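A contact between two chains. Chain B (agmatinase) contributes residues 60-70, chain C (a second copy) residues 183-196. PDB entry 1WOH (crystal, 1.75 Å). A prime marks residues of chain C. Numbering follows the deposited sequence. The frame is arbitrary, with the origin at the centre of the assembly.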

ATOM      1  N   LEU B  60      20.734  -5.196  -8.215  1.00 18.25           N
ATOM      2  CA  LEU B  60      20.759  -6.423  -9.009  1.00 19.69           C
ATOM      3  C   LEU B  60      20.202  -6.158 -10.409  1.00 20.18           C
ATOM      4  O   LEU B  60      20.356  -6.973 -11.319  1.00 21.43           O
ATOM      5  CB  LEU B  60      19.984  -7.546  -8.295  1.00 18.55           C
ATOM      6  CG  LEU B  60      20.521  -7.904  -6.900  1.00 18.46           C
ATOM      7  CD1 LEU B  60      19.834  -9.154  -6.371  1.00 17.74           C
ATOM      8  CD2 LEU B  60      22.031  -8.142  -6.972  1.00 18.13           C
ATOM      9  N   ARG B  61      19.565  -5.002 -10.573  1.00 21.19           N
ATOM     10  CA  ARG B  61      19.022  -4.573 -11.860  1.00 23.94           C
ATOM     11  C   ARG B  61      20.138  -3.844 -12.614  1.00 23.71           C
ATOM     12  O   ARG B  61      20.009  -3.562 -13.806  1.00 23.73           O
ATOM     13  CB  ARG B  61      17.849  -3.607 -11.655  1.00 27.15           C
ATOM     14  CG  ARG B  61      16.481  -4.256 -11.540  1.00 33.60           C
ATOM     15  CD  ARG B  61      15.891  -4.519 -12.911  1.00 42.46           C
ATOM     16  NE  ARG B  61      16.784  -5.324 -13.735  1.00 51.03           N
ATOM     17  CZ  ARG B  61      16.519  -5.693 -14.981  1.00 55.20           C
ATOM     18  NH1 ARG B  61      15.378  -5.329 -15.551  1.00 57.46           N
ATOM     19  NH2 ARG B  61      17.394  -6.425 -15.659  1.00 57.95           N
ATOM     20  N   SER B  62      21.224  -3.544 -11.901  1.00 23.29           N
ATOM     21  CA  SER B  62      22.364  -2.830 -12.471  1.00 23.86           C
ATOM     22  C   SER B  62      23.709  -3.485 -12.145  1.00 24.23           C
ATOM     23  O   SER B  62      24.570  -2.862 -11.517  1.00 23.83           O
ATOM     24  CB  SER B  62      22.386  -1.386 -11.961  1.00 23.78           C
ATOM     25  OG  SER B  62      21.203  -0.690 -12.315  1.00 23.92           O
ATOM     26  N   VAL B  63      23.889  -4.732 -12.568  1.00 24.67           N
ATOM     27  CA  VAL B  63      25.140  -5.446 -12.315  1.00 25.89           C
ATOM     28  C   VAL B  63      26.174  -5.103 -13.390  1.00 26.84           C
ATOM     29  O   VAL B  63      25.888  -5.181 -14.583  1.00 26.18           O
ATOM     30  CB  VAL B  63      24.912  -6.972 -12.308  1.00 26.85           C
ATOM     31  CG1 VAL B  63      26.228  -7.705 -12.057  1.00 24.68           C
ATOM     32  CG2 VAL B  63      23.894  -7.332 -11.240  1.00 24.87           C
ATOM     33  N   PRO B  64      27.392  -4.711 -12.977  1.00 27.63           N
ATOM     34  CA  PRO B  64      28.455  -4.360 -13.929  1.00 28.95           C
ATOM     35  C   PRO B  64      29.062  -5.592 -14.592  1.00 30.25           C
ATOM     36  O   PRO B  64      28.920  -6.703 -14.087  1.00 30.40           O
ATOM     37  CB  PRO B  64      29.459  -3.623 -13.054  1.00 28.04           C
ATOM     38  CG  PRO B  64      29.355  -4.362 -11.762  1.00 28.42           C
ATOM     39  CD  PRO B  64      27.849  -4.502 -11.591  1.00 27.25           C
ATOM     40  N   PRO B  65      29.756  -5.411 -15.731  1.00 30.58           N
ATOM     41  CA  PRO B  65      30.016  -4.157 -16.448  1.00 31.00           C
ATOM     42  C   PRO B  65      28.838  -3.718 -17.321  1.00 31.48           C
ATOM     43  O   PRO B  65      27.818  -4.404 -17.392  1.00 33.36           O
ATOM     44  CB  PRO B  65      31.250  -4.494 -17.274  1.00 32.32           C
ATOM     45  CG  PRO B  65      30.983  -5.913 -17.656  1.00 30.14           C
ATOM     46  CD  PRO B  65      30.508  -6.520 -16.347  1.00 32.21           C
ATOM     47  N   PHE B  66      28.991  -2.583 -17.996  1.00 30.27           N
ATOM     48  CA  PHE B  66      27.924  -2.054 -18.837  1.00 29.30           C
ATOM     49  C   PHE B  66      28.369  -1.662 -20.237  1.00 29.48           C
ATOM     50  O   PHE B  66      29.327  -0.910 -20.406  1.00 30.67           O
ATOM     51  CB  PHE B  66      27.289  -0.830 -18.170  1.00 25.03           C
ATOM     52  CG  PHE B  66      26.912  -1.043 -16.735  1.00 23.95           C
ATOM     53  CD1 PHE B  66      27.741  -0.597 -15.709  1.00 21.86           C
ATOM     54  CD2 PHE B  66      25.733  -1.704 -16.404  1.00 23.17           C
ATOM     55  CE1 PHE B  66      27.402  -0.808 -14.374  1.00 22.81           C
ATOM     56  CE2 PHE B  66      25.387  -1.920 -15.076  1.00 20.47           C
ATOM     57  CZ  PHE B  66      26.222  -1.472 -14.057  1.00 21.49           C
ATOM     58  N   THR B  67      27.654  -2.163 -21.238  1.00 29.93           N
ATOM     59  CA  THR B  67      27.943  -1.839 -22.629  1.00 30.70           C
ATOM     60  C   THR B  67      26.848  -0.903 -23.129  1.00 31.95           C
ATOM     61  O   THR B  67      25.683  -1.287 -23.205  1.00 32.08           O
ATOM     62  CB  THR B  67      27.958  -3.095 -23.513  1.00 30.61           C
ATOM     63  OG1 THR B  67      28.953  -3.999 -23.030  1.00 30.60           O
ATOM     64  CG2 THR B  67      28.270  -2.729 -24.956  1.00 30.16           C
ATOM     65  N   GLY B  68      27.227   0.324 -23.465  1.00 33.15           N
ATOM     66  CA  GLY B  68      26.253   1.291 -23.937  1.00 34.56           C
ATOM     67  C   GLY B  68      25.762   1.028 -25.344  1.00 36.20           C
ATOM     68  O   GLY B  68      26.130   0.034 -25.970  1.00 36.78           O
ATOM     69  N   LEU B  69      24.923   1.928 -25.840  1.00 37.55           N
ATOM     70  CA  LEU B  69      24.374   1.805 -27.181  1.00 40.11           C
ATOM     71  C   LEU B  69      25.459   2.060 -28.227  1.00 41.48           C
ATOM     72  O   LEU B  69      25.284   1.743 -29.404  1.00 42.23           O
ATOM     73  CB  LEU B  69      23.222   2.797 -27.363  1.00 41.09           C
ATOM     74  CG  LEU B  69      22.411   2.683 -28.655  1.00 42.06           C
ATOM     75  CD1 LEU B  69      21.812   1.289 -28.764  1.00 42.64           C
ATOM     76  CD2 LEU B  69      21.316   3.734 -28.663  1.00 42.43           C
ATOM     77  N   ASP B  70      26.579   2.636 -27.794  1.00 42.73           N
ATOM     78  CA  ASP B  70      27.688   2.915 -28.701  1.00 43.92           C
ATOM     79  C   ASP B  70      28.646   1.729 -28.774  1.00 44.36           C
ATOM     80  O   ASP B  70      29.655   1.778 -29.477  1.00 43.24           O
ATOM     81  CB  ASP B  70      28.456   4.167 -28.257  1.00 44.38           C
ATOM     82  CG  ASP B  70      28.923   4.092 -26.816  1.00 45.60           C
ATOM     83  OD1 ASP B  70      29.056   2.970 -26.285  1.00 46.70           O
ATOM     84  OD2 ASP B  70      29.170   5.161 -26.218  1.00 46.39           O
TER
ATOM     85  N   GLY C 183      19.338   3.687 -20.694  1.00 18.49           N
ATOM     86  CA  GLY C 183      19.764   2.724 -19.696  1.00 19.36           C
ATOM     87  C   GLY C 183      21.261   2.496 -19.767  1.00 22.22           C
ATOM     88  O   GLY C 183      21.914   2.951 -20.713  1.00 22.09           O
ATOM     89  N   LEU C 184      21.805   1.804 -18.772  1.00 22.81           N
ATOM     90  CA  LEU C 184      23.237   1.521 -18.723  1.00 25.61           C
ATOM     91  C   LEU C 184      23.581   0.248 -19.487  1.00 28.25           C
ATOM     92  O   LEU C 184      24.581   0.194 -20.211  1.00 27.53           O
ATOM     93  CB  LEU C 184      23.707   1.369 -17.273  1.00 25.33           C
ATOM     94  CG  LEU C 184      23.516   2.549 -16.319  1.00 24.87           C
ATOM     95  CD1 LEU C 184      24.076   2.189 -14.950  1.00 24.99           C
ATOM     96  CD2 LEU C 184      24.208   3.782 -16.874  1.00 24.55           C
ATOM     97  N   ARG C 185      22.742  -0.772 -19.332  1.00 29.75           N
ATOM     98  CA  ARG C 185      22.980  -2.050 -19.981  1.00 31.63           C
ATOM     99  C   ARG C 185      22.250  -2.257 -21.298  1.00 31.17           C
ATOM    100  O   ARG C 185      21.031  -2.105 -21.387  1.00 32.12           O
ATOM    101  CB  ARG C 185      22.616  -3.197 -19.039  1.00 34.38           C
ATOM    102  CG  ARG C 185      23.063  -4.556 -19.549  1.00 40.37           C
ATOM    103  CD  ARG C 185      22.402  -5.687 -18.786  1.00 44.91           C
ATOM    104  NE  ARG C 185      22.462  -5.493 -17.340  1.00 48.62           N
ATOM    105  CZ  ARG C 185      23.585  -5.398 -16.637  1.00 49.99           C
ATOM    106  NH1 ARG C 185      24.765  -5.478 -17.240  1.00 51.27           N
ATOM    107  NH2 ARG C 185      23.525  -5.225 -15.323  1.00 50.88           N
ATOM    108  N   PHE C 186      23.016  -2.606 -22.322  1.00 29.56           N
ATOM    109  CA  PHE C 186      22.464  -2.888 -23.638  1.00 28.79           C
ATOM    110  C   PHE C 186      23.130  -4.146 -24.168  1.00 28.94           C
ATOM    111  O   PHE C 186      24.322  -4.360 -23.962  1.00 28.62           O
ATOM    112  CB  PHE C 186      22.703  -1.729 -24.605  1.00 28.04           C
ATOM    113  CG  PHE C 186      21.784  -0.566 -24.388  1.00 26.19           C
ATOM    114  CD1 PHE C 186      22.092   0.417 -23.456  1.00 24.97           C
ATOM    115  CD2 PHE C 186      20.594  -0.469 -25.100  1.00 26.68           C
ATOM    116  CE1 PHE C 186      21.224   1.487 -23.234  1.00 25.22           C
ATOM    117  CE2 PHE C 186      19.717   0.596 -24.885  1.00 28.07           C
ATOM    118  CZ  PHE C 186      20.038   1.576 -23.948  1.00 26.36           C
ATOM    119  N   ASP C 187      22.340  -4.979 -24.833  1.00 29.17           N
ATOM    120  CA  ASP C 187      22.821  -6.227 -25.407  1.00 28.08           C
ATOM    121  C   ASP C 187      23.597  -5.880 -26.672  1.00 26.49           C
ATOM    122  O   ASP C 187      23.005  -5.568 -27.699  1.00 27.07           O
ATOM    123  CB  ASP C 187      21.623  -7.114 -25.755  1.00 26.90           C
ATOM    124  CG  ASP C 187      22.030  -8.471 -26.298  1.00 28.17           C
ATOM    125  OD1 ASP C 187      23.209  -8.647 -26.671  1.00 26.34           O
ATOM    126  OD2 ASP C 187      21.158  -9.363 -26.363  1.00 27.41           O
ATOM    127  N   PRO C 188      24.936  -5.933 -26.616  1.00 27.30           N
ATOM    128  CA  PRO C 188      25.726  -5.604 -27.807  1.00 26.87           C
ATOM    129  C   PRO C 188      25.348  -6.397 -29.060  1.00 26.92           C
ATOM    130  O   PRO C 188      25.285  -5.838 -30.154  1.00 26.69           O
ATOM    131  CB  PRO C 188      27.168  -5.849 -27.350  1.00 28.69           C
ATOM    132  CG  PRO C 188      27.021  -6.860 -26.245  1.00 28.51           C
ATOM    133  CD  PRO C 188      25.804  -6.374 -25.511  1.00 26.41           C
ATOM    134  N   GLU C 189      25.082  -7.690 -28.896  1.00 25.63           N
ATOM    135  CA  GLU C 189      24.710  -8.540 -30.026  1.00 24.79           C
ATOM    136  C   GLU C 189      23.392  -8.064 -30.630  1.00 24.35           C
ATOM    137  O   GLU C 189      23.242  -8.008 -31.850  1.00 23.88           O
ATOM    138  CB  GLU C 189      24.587 -10.000 -29.562  1.00 25.81           C
ATOM    139  CG  GLU C 189      24.481 -11.055 -30.673  1.00 25.37           C
ATOM    140  CD  GLU C 189      23.097 -11.153 -31.298  1.00 27.48           C
ATOM    141  OE1 GLU C 189      22.104 -10.861 -30.600  1.00 27.74           O
ATOM    142  OE2 GLU C 189      22.995 -11.546 -32.482  1.00 26.91           O
ATOM    143  N   ALA C 190      22.442  -7.715 -29.767  1.00 22.98           N
ATOM    144  CA  ALA C 190      21.133  -7.239 -30.206  1.00 22.85           C
ATOM    145  C   ALA C 190      21.234  -5.888 -30.911  1.00 23.12           C
ATOM    146  O   ALA C 190      20.606  -5.671 -31.951  1.00 21.01           O
ATOM    147  CB  ALA C 190      20.185  -7.130 -29.003  1.00 22.69           C
ATOM    148  N   VAL C 191      22.014  -4.980 -30.332  1.00 25.16           N
ATOM    149  CA  VAL C 191      22.201  -3.654 -30.908  1.00 26.94           C
ATOM    150  C   VAL C 191      22.785  -3.802 -32.310  1.00 26.91           C
ATOM    151  O   VAL C 191      22.275  -3.227 -33.269  1.00 28.16           O
ATOM    152  CB  VAL C 191      23.157  -2.796 -30.045  1.00 27.19           C
ATOM    153  CG1 VAL C 191      23.401  -1.452 -30.711  1.00 28.74           C
ATOM    154  CG2 VAL C 191      22.568  -2.595 -28.653  1.00 28.20           C
ATOM    155  N   ALA C 192      23.848  -4.593 -32.421  1.00 26.65           N
ATOM    156  CA  ALA C 192      24.501  -4.822 -33.707  1.00 26.57           C
ATOM    157  C   ALA C 192      23.559  -5.464 -34.718  1.00 26.76           C
ATOM    158  O   ALA C 192      23.477  -5.033 -35.870  1.00 27.77           O
ATOM    159  CB  ALA C 192      25.732  -5.697 -33.515  1.00 27.74           C
ATOM    160  N   ALA C 193      22.849  -6.500 -34.289  1.00 26.52           N
ATOM    161  CA  ALA C 193      21.921  -7.191 -35.169  1.00 26.47           C
ATOM    162  C   ALA C 193      20.827  -6.256 -35.677  1.00 26.79           C
ATOM    163  O   ALA C 193      20.397  -6.358 -36.827  1.00 26.36           O
ATOM    164  CB  ALA C 193      21.300  -8.380 -34.438  1.00 25.44           C
ATOM    165  N   ALA C 194      20.377  -5.349 -34.816  1.00 27.55           N
ATOM    166  CA  ALA C 194      19.328  -4.404 -35.184  1.00 29.50           C
ATOM    167  C   ALA C 194      19.837  -3.393 -36.207  1.00 30.85           C
ATOM    168  O   ALA C 194      19.200  -3.165 -37.240  1.00 31.00           O
ATOM    169  CB  ALA C 194      18.821  -3.680 -33.943  1.00 28.72           C
ATOM    170  N   ARG C 195      20.983  -2.785 -35.916  1.00 32.48           N
ATOM    171  CA  ARG C 195      21.557  -1.804 -36.824  1.00 33.69           C
ATOM    172  C   ARG C 195      21.837  -2.450 -38.174  1.00 34.30           C
ATOM    173  O   ARG C 195      21.646  -1.832 -39.218  1.00 35.97           O
ATOM    174  CB  ARG C 195      22.851  -1.224 -36.244  1.00 33.47           C
ATOM    175  CG  ARG C 195      22.665  -0.402 -34.970  1.00 35.43           C
ATOM    176  CD  ARG C 195      23.949   0.334 -34.611  1.00 34.97           C
ATOM    177  NE  ARG C 195      23.889   1.000 -33.312  1.00 35.02           N
ATOM    178  CZ  ARG C 195      23.120   2.049 -33.028  1.00 35.00           C
ATOM    179  NH1 ARG C 195      22.326   2.576 -33.952  1.00 35.09           N
ATOM    180  NH2 ARG C 195      23.152   2.576 -31.812  1.00 35.46           N
ATOM    181  N   ALA C 196      22.274  -3.705 -38.146  1.00 36.03           N
ATOM    182  CA  ALA C 196      22.581  -4.439 -39.368  1.00 37.12           C
ATOM    183  C   ALA C 196      21.358  -4.666 -40.252  1.00 37.62           C
ATOM    184  O   ALA C 196      21.467  -4.655 -41.476  1.00 38.91           O
ATOM    185  CB  ALA C 196      23.226  -5.776 -39.022  1.00 36.86           C
TER
HETATM  186  O   HOH W   1      26.407   0.835 -31.491  1.00 43.93           O

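Arginine side chains are often read as partners for carboxylates, but in many protein interfaces they serve backbone carbonyl groups instead, and this contact between two copies of agmatinase is a compact example. No salt bridge links the two stretches. Every hydrogen bond between them runs from chain C to a main-chain oxygen of chain B, and the strongest come from a single guanidinium.

That group belongs to Arg185′, whose CA-to-CB bond points sideways but whose extended first two torsions (both t) carry the end of the side chain to the loop before Phe66. Val63 O receives two hydrogen bonds there, one from Arg185′ NH2 at a very short 2.5 Å and one from Arg185′ NH1 at 2.9 Å. Arg185′ NH1 also makes a weak bond to Pro65 O, 3.2 Å away. Both acceptors lie at the edge of the guanidinium, near its plane, where its N-H groups point. The loop brings these two carbonyls around one cation, with a cis peptide bond before Pro65 lying between them. The fit is tight: Val63 N stands 2.8 Å from Arg185′ NH2, yet both are donors, so this proximity is no hydrogen bond. Phe66 CD2 lies over one face of the same guanidinium, and Phe66 CE2 comes within 3.8 Å of Arg185′ NH2.

Beyond this site the two backbones run close together, Phe66 CA lying 5.1 Å from Arg185′ CA. The pairing is sparse, however. Phe186′ N donates to Thr67 O at 3.1 Å, but an N-H...O angle of 126° makes the bond weak, and the same carbonyl has Leu184′ O 3.5 Å away, an acceptor that can offer it no hydrogen.

A second arginine repeats the principle more loosely from the helix. Arg195′ NH2 reaches Leu69 O in a weak bond of 3.3 Å, long but nearly straight at 168°. A water supplements it, donating to Leu69 O at 2.5 Å and accepting from Arg195′ NE at 3.1 Å, so the carbonyl is engaged both directly and through solvent. The helix that carries Arg195′ is capped at its start by Asp187′, whose OD1 accepts weak bonds from Glu189′ N (3.1 Å) and Ala190′ N (3.3 Å).

Packing fills the space around these polar links. Leu184′ CD1 sits over a face of the Phe66 ring, 4.3 Å from its centroid and only 8° off the normal, a well-centred CH-pi contact; Leu184′ CB adds an apolar approach of 3.8 Å to Phe66 CD2. Leu69, with its side chain turned nearer to chain C, packs its CD1 against Val191′ CG1 at 3.7 Å and Phe186′ CD2 at 4.2 Å. Thr67 CG2 also lies 4.1 Å from Pro188′ CB. Together the stretches bury 632 Å², summed over both sides, and the example shows how directional bonds to backbone oxygens and apolar packing can share one small contact.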